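Local coordinates for nucleoplasmin-like protein (PDB 1NLQ) that binds core histones as a chaperone and functions in the ATP-facilitated assembly of approximately regularly spaced nucleosomal arrays, its N-terminal core forming a pentameric ring, at residues E47-E52 / F88-G93; T55-V60 / F81-V86. One frame throughout, in Å; residues are numbered along the deposited sequence.

Contact 1 (E47-E52 / F88-G93)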
loop_
_atom_site.group_PDB
_atom_site.type_symbol
_atom_site.label_atom_id
_atom_site.label_comp_id
_atom_site.label_asym_id
_atom_site.label_seq_id
_atom_site.Cartn_x
_atom_site.Cartn_y
_atom_site.Cartn_z
ATOM N N GLU A 47 -5.818 14.392 -17.103
ATOM C CA GLU A 47 -5.524 15.656 -16.456
ATOM C C GLU A 47 -4.845 15.423 -15.116
ATOM O O GLU A 47 -5.389 14.760 -14.232
ATOM C CB GLU A 47 -6.798 16.455 -16.232
ATOM C CG GLU A 47 -6.618 17.609 -15.284
ATOM C CD GLU A 47 -7.930 18.256 -14.947
ATOM O OE1 GLU A 47 -8.481 18.925 -15.845
ATOM O OE2 GLU A 47 -8.406 18.086 -13.797
ATOM N N PHE A 48 -3.650 15.976 -14.967
ATOM C CA PHE A 48 -2.928 15.825 -13.720
ATOM C C PHE A 48 -3.607 16.589 -12.604
ATOM O O PHE A 48 -4.002 17.743 -12.769
ATOM C CB PHE A 48 -1.489 16.317 -13.864
ATOM C CG PHE A 48 -0.554 15.290 -14.414
ATOM C CD1 PHE A 48 0.048 15.467 -15.655
ATOM C CD2 PHE A 48 -0.274 14.133 -13.691
ATOM C CE1 PHE A 48 0.915 14.508 -16.169
ATOM C CE2 PHE A 48 0.596 13.162 -14.200
ATOM C CZ PHE A 48 1.191 13.348 -15.437
ATOM N N ASN A 49 -3.749 15.922 -11.467
ATOM C CA ASN A 49 -4.341 16.516 -10.280
ATOM C C ASN A 49 -3.276 16.377 -9.214
ATOM O O ASN A 49 -2.859 15.269 -8.890
ATOM C CB ASN A 49 -5.616 15.773 -9.884
ATOM C CG ASN A 49 -6.843 16.321 -10.587
ATOM O OD1 ASN A 49 -7.615 17.082 -10.003
ATOM N ND2 ASN A 49 -7.018 15.950 -11.847
ATOM N N VAL A 50 -2.833 17.508 -8.681
ATOM C CA VAL A 50 -1.775 17.517 -7.685
ATOM C C VAL A 50 -2.208 18.176 -6.388
ATOM O O VAL A 50 -2.719 19.295 -6.392
ATOM C CB VAL A 50 -0.528 18.260 -8.234
ATOM C CG1 VAL A 50 0.597 18.251 -7.208
ATOM C CG2 VAL A 50 -0.084 17.603 -9.529
ATOM N N VAL A 51 -2.003 17.464 -5.285
ATOM C CA VAL A 51 -2.341 17.968 -3.961
ATOM C C VAL A 51 -1.034 18.303 -3.264
ATOM O O VAL A 51 -0.116 17.493 -3.229
ATOM C CB VAL A 51 -3.096 16.918 -3.120
ATOM C CG1 VAL A 51 -3.369 17.457 -1.723
ATOM C CG2 VAL A 51 -4.399 16.541 -3.803
ATOM N N GLU A 52 -0.947 19.508 -2.728
ATOM C CA GLU A 52 0.253 19.942 -2.038
ATOM C C GLU A 52 -0.063 20.089 -0.564
ATOM O O GLU A 52 -1.122 20.600 -0.203
ATOM C CB GLU A 52 0.707 21.287 -2.590
ATOM C CG GLU A 52 1.902 21.867 -1.868
ATOM C CD GLU A 52 2.026 23.351 -2.094
ATOM O OE1 GLU A 52 2.357 23.769 -3.223
ATOM O OE2 GLU A 52 1.774 24.099 -1.129
ATOM N N PHE A 88 -3.982 21.383 2.941
ATOM C CA PHE A 88 -3.882 20.618 1.696
ATOM C C PHE A 88 -4.465 21.480 0.595
ATOM O O PHE A 88 -5.551 22.038 0.757
ATOM C CB PHE A 88 -4.692 19.320 1.770
ATOM C CG PHE A 88 -4.273 18.400 2.872
ATOM C CD1 PHE A 88 -5.029 18.307 4.031
ATOM C CD2 PHE A 88 -3.124 17.622 2.753
ATOM C CE1 PHE A 88 -4.659 17.459 5.057
ATOM C CE2 PHE A 88 -2.738 16.765 3.774
ATOM C CZ PHE A 88 -3.508 16.681 4.933
ATOM N N LYS A 89 -3.756 21.604 -0.518
ATOM C CA LYS A 89 -4.265 22.424 -1.605
ATOM C C LYS A 89 -4.155 21.748 -2.955
ATOM O O LYS A 89 -3.143 21.129 -3.260
ATOM C CB LYS A 89 -3.534 23.762 -1.665
ATOM C CG LYS A 89 -4.140 24.677 -2.708
ATOM C CD LYS A 89 -3.587 26.081 -2.666
ATOM C CE LYS A 89 -4.229 26.901 -3.776
ATOM N NZ LYS A 89 -3.702 28.281 -3.865
ATOM N N LEU A 90 -5.206 21.874 -3.761
ATOM C CA LEU A 90 -5.217 21.301 -5.100
ATOM C C LEU A 90 -4.554 22.352 -5.986
ATOM O O LEU A 90 -5.208 23.282 -6.453
ATOM C CB LEU A 90 -6.655 21.043 -5.545
ATOM C CG LEU A 90 -6.849 20.292 -6.865
ATOM C CD1 LEU A 90 -6.242 18.893 -6.775
ATOM C CD2 LEU A 90 -8.344 20.193 -7.158
ATOM N N ILE A 91 -3.250 22.203 -6.203
ATOM C CA ILE A 91 -2.491 23.170 -6.998
ATOM C C ILE A 91 -2.487 22.920 -8.509
ATOM O O ILE A 91 -1.937 23.724 -9.274
ATOM C CB ILE A 91 -1.028 23.273 -6.500
ATOM C CG1 ILE A 91 -0.318 21.926 -6.663
ATOM C CG2 ILE A 91 -1.002 23.702 -5.038
ATOM C CD1 ILE A 91 1.171 21.982 -6.376
ATOM N N LYS A 92 -3.088 21.810 -8.936
ATOM C CA LYS A 92 -3.180 21.475 -10.360
ATOM C C LYS A 92 -4.350 20.513 -10.548
ATOM O O LYS A 92 -4.514 19.568 -9.768
ATOM C CB LYS A 92 -1.889 20.818 -10.853
ATOM C CG LYS A 92 -1.721 20.792 -12.364
ATOM C CD LYS A 92 -0.327 20.293 -12.747
ATOM C CE LYS A 92 0.051 20.712 -14.172
ATOM N NZ LYS A 92 1.511 20.520 -14.435
ATOM N N GLY A 93 -5.158 20.755 -11.575
ATOM C CA GLY A 93 -6.310 19.906 -11.825
ATOM C C GLY A 93 -7.577 20.486 -11.215
ATOM O O GLY A 93 -7.521 21.432 -10.428
#

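Contact 2 (T55-V60 / F81-V86)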
loop_
_atom_site.group_PDB
_atom_site.type_symbol
_atom_site.label_atom_id
_atom_site.label_comp_id
_atom_site.label_asym_id
_atom_site.label_seq_id
_atom_site.Cartn_x
_atom_site.Cartn_y
_atom_site.Cartn_z
ATOM N N THR A 55 2.842 22.856 5.882
ATOM C CA THR A 55 2.937 22.891 7.331
ATOM C C THR A 55 4.018 23.899 7.679
ATOM O O THR A 55 5.190 23.682 7.401
ATOM C CB THR A 55 3.309 21.519 7.929
ATOM O OG1 THR A 55 2.158 20.664 7.938
ATOM C CG2 THR A 55 3.800 21.686 9.351
ATOM N N PRO A 56 3.631 25.028 8.287
ATOM C CA PRO A 56 4.634 26.038 8.644
ATOM C C PRO A 56 5.646 25.453 9.617
ATOM O O PRO A 56 6.861 25.643 9.472
ATOM C CB PRO A 56 3.795 27.146 9.282
ATOM C CG PRO A 56 2.433 26.975 8.620
ATOM C CD PRO A 56 2.282 25.474 8.676
ATOM N N LYS A 57 5.117 24.732 10.600
ATOM C CA LYS A 57 5.895 24.086 11.650
ATOM C C LYS A 57 7.204 23.467 11.174
ATOM O O LYS A 57 8.178 23.412 11.930
ATOM C CB LYS A 57 5.030 23.016 12.326
ATOM C CG LYS A 57 5.681 22.339 13.525
ATOM C CD LYS A 57 4.738 21.328 14.175
ATOM C CE LYS A 57 5.272 20.857 15.522
ATOM N NZ LYS A 57 4.449 19.817 16.185
ATOM N N ASP A 58 7.234 23.006 9.926
ATOM C CA ASP A 58 8.434 22.386 9.378
ATOM C C ASP A 58 8.877 22.934 8.018
ATOM O O ASP A 58 9.513 22.217 7.232
ATOM C CB ASP A 58 8.205 20.881 9.277
ATOM C CG ASP A 58 7.625 20.304 10.550
ATOM O OD1 ASP A 58 8.330 20.340 11.589
ATOM O OD2 ASP A 58 6.465 19.831 10.527
ATOM N N SER A 59 8.564 24.202 7.747
ATOM C CA SER A 59 8.925 24.829 6.478
ATOM C C SER A 59 8.597 23.851 5.362
ATOM O O SER A 59 9.343 23.714 4.379
ATOM C CB SER A 59 10.419 25.165 6.455
ATOM O OG SER A 59 10.738 26.104 7.478
ATOM N N VAL A 60 7.473 23.167 5.544
ATOM C CA VAL A 60 7.007 22.161 4.611
ATOM C C VAL A 60 5.978 22.634 3.594
ATOM O O VAL A 60 4.938 23.195 3.941
ATOM C CB VAL A 60 6.427 20.943 5.376
ATOM C CG1 VAL A 60 5.502 20.134 4.471
ATOM C CG2 VAL A 60 7.569 20.048 5.853
ATOM N N PHE A 81 1.180 13.965 10.461
ATOM C CA PHE A 81 1.484 15.331 10.840
ATOM C C PHE A 81 1.142 15.430 12.319
ATOM O O PHE A 81 0.002 15.220 12.728
ATOM C CB PHE A 81 0.638 16.289 10.011
ATOM C CG PHE A 81 0.786 16.083 8.528
ATOM C CD1 PHE A 81 -0.148 15.338 7.810
ATOM C CD2 PHE A 81 1.895 16.585 7.860
ATOM C CE1 PHE A 81 0.028 15.096 6.447
ATOM C CE2 PHE A 81 2.081 16.352 6.503
ATOM C CZ PHE A 81 1.148 15.604 5.790
ATOM N N TYR A 82 2.150 15.748 13.118
ATOM C CA TYR A 82 1.996 15.814 14.560
ATOM C C TYR A 82 1.908 17.242 15.076
ATOM O O TYR A 82 2.699 18.098 14.691
ATOM C CB TYR A 82 3.186 15.099 15.194
ATOM C CG TYR A 82 3.222 15.064 16.704
ATOM C CD1 TYR A 82 2.444 14.158 17.422
ATOM C CD2 TYR A 82 4.085 15.897 17.410
ATOM C CE1 TYR A 82 2.533 14.079 18.812
ATOM C CE2 TYR A 82 4.183 15.826 18.791
ATOM C CZ TYR A 82 3.406 14.913 19.486
ATOM O OH TYR A 82 3.527 14.833 20.856
ATOM N N GLU A 83 0.930 17.487 15.938
ATOM C CA GLU A 83 0.744 18.804 16.544
ATOM C C GLU A 83 1.142 19.943 15.630
ATOM O O GLU A 83 2.068 20.704 15.935
ATOM C CB GLU A 83 1.563 18.899 17.835
ATOM C CG GLU A 83 1.072 17.993 18.937
ATOM C CD GLU A 83 1.919 18.081 20.182
ATOM O OE1 GLU A 83 1.487 17.552 21.221
ATOM O OE2 GLU A 83 3.015 18.673 20.124
ATOM N N SER A 84 0.458 20.067 14.501
ATOM C CA SER A 84 0.778 21.137 13.580
ATOM C C SER A 84 -0.409 21.475 12.701
ATOM O O SER A 84 -1.309 20.658 12.505
ATOM C CB SER A 84 2.008 20.764 12.731
ATOM O OG SER A 84 1.864 19.499 12.108
ATOM N N LYS A 85 -0.427 22.704 12.212
ATOM C CA LYS A 85 -1.491 23.149 11.333
ATOM C C LYS A 85 -1.126 22.664 9.938
ATOM O O LYS A 85 -0.053 22.995 9.418
ATOM C CB LYS A 85 -1.589 24.677 11.342
ATOM C CG LYS A 85 -2.726 25.202 10.505
ATOM C CD LYS A 85 -2.737 26.706 10.458
ATOM C CE LYS A 85 -3.832 27.207 9.528
ATOM N NZ LYS A 85 -3.648 28.640 9.184
ATOM N N VAL A 86 -2.009 21.880 9.330
ATOM C CA VAL A 86 -1.732 21.357 8.001
ATOM C C VAL A 86 -2.746 21.798 6.960
ATOM O O VAL A 86 -3.947 21.664 7.159
ATOM C CB VAL A 86 -1.700 19.820 8.017
ATOM C CG1 VAL A 86 -1.422 19.292 6.624
ATOM C CG2 VAL A 86 -0.645 19.336 8.986
HETATM O O HOH W 1 3.707 18.751 10.196
HETATM O O HOH W 2 5.557 18.925 18.525
#

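Contact 1 (E47-E52 / F88-G93)
Ile-91 leans over Val-50 and Glu-52 at a classic beta bulge, where Ile-91 and Lys-92 together face the single residue Val-50. From its CB, the Ile-91 side chain splits into two branches. CG1 sits in the crowded position between backbone N and carbonyl carbon (chi1 62°), and there it meets Val-50 CG1 at 3.8 Å, the two side chains crossing obliquely. CD1 runs on to lie between Val-50 CG1 and Glu-52, 3.8 Å from Glu-52 OE1. The other branch, CG2, touches Glu-52 CB, also at 3.8 Å. The Glu-52 and Ile-91 side chains cross at about a right angle, and Glu-52 OE2 is hydrogen-bonded to Asn-54.

The backbone bonds differ across the bulge. Ile-91 N reaches Val-50 O at 3.0 Å with an N-H...O angle of only 132°, whereas Glu-52 N to Lys-89 O, at 2.8 Å, is nearly straight at 169°. At the same bulge Val-50 N also bonds Lys-92 O. Gly-93 packs its CA against Glu-47 OE2 at 3.4 Å; with its positive phi, it has no CB to meet Asn-49 CG and Phe-48 O. Asn-49 ND2 bonds both Glu-47 O and Glu-47 OE2, and its OD1 takes the N-H of Gly-95. Glu-47 OE2 also accepts from Ser-94 N and makes a salt bridge to Lys-44.

On the opposite face from Val-50, Val-51 and Leu-90 pack on Val-97 of strand 97-104, in the other sheet. Strands 86-92 and 48-55 are the middle pair of their own sheet, between 17-20 and 60-68, while Val-50 packs on Ala-41 of a neighbouring subunit.

Contact 2 (T55-V60 / F81-V86)
Lys-57 stretches across to the turn after strand 74-82 and drives its ammonium group between two backbone carbonyls. NZ bonds Glu-83 O at 2.6 Å and Tyr-82 O at 2.9 Å, standing above the plane of each carbonyl, 50° out of the first and 39° out of the second. The chain is extended from CB outward, with CG anti to the backbone N (chi1 -175°), and this length lets a residue of the 55-60 loop reach the far turn. A water takes a third bond from NZ and passes one on to Glu-83 OE2, so the opposite charges, with Lys-57 NZ and Glu-83 OE2 4.3 Å apart, are linked through it rather than paired directly. Glu-83 is itself held by OE1, which accepts from Gly-29 N, and its CG lies over the centre of the Tyr-82 ring.

Thr-55 makes the next contacts. Its methyl, CG2, packs on Ser-84 CB at 3.9 Å, and OG1 lies 3.3 Å from Val-86 CG2. A second water bridges the two segments: it bonds Ser-84 OG at 2.8 Å, donates to Asp-58 OD2, and has a weak, longer bond to Thr-55 OG1. An alanine here removes CG2 and OG1, which would probably open a gap beside Ser-84 CB and Val-86 CG2 and leave the water with one weak partner fewer.

Farther out, Val-86 CG1 lies over the centre of the Phe-81 ring, which also meets Phe-6 of a neighbouring subunit. Here the hairpin turn joining strands 48-55 and 60-68, with its short 3-10 segment, meets the link between strands 74-82 and 86-92, which crosses from one sheet to the other of the eight-stranded jelly-roll core of the nucleoplasmin family.

In the fold
Contacts 1 and 2 have centres about 19 Å apart within the nucleoplasmin core domain. Along the chain contact 2 is nested inside contact 1: strand 48-55 leads from 47-52 into the 55-60 turn, and strand 86-92 leads from 81-86 into 88-93. Contact 1 is a pairing within one four-stranded sheet, while contact 2 ties that sheet's hairpin turn to the end of strand 74-82, a strand of the other sheet that is outermost within the chain. They meet in packing where Phe-88 CZ lies 4.2 Å from Phe-81 CE1. Both also touch the same neighbouring subunit, placing them along an interface of the pentamer, and contact 1 lies near Lys-68, an inferred site of contact between pentamers.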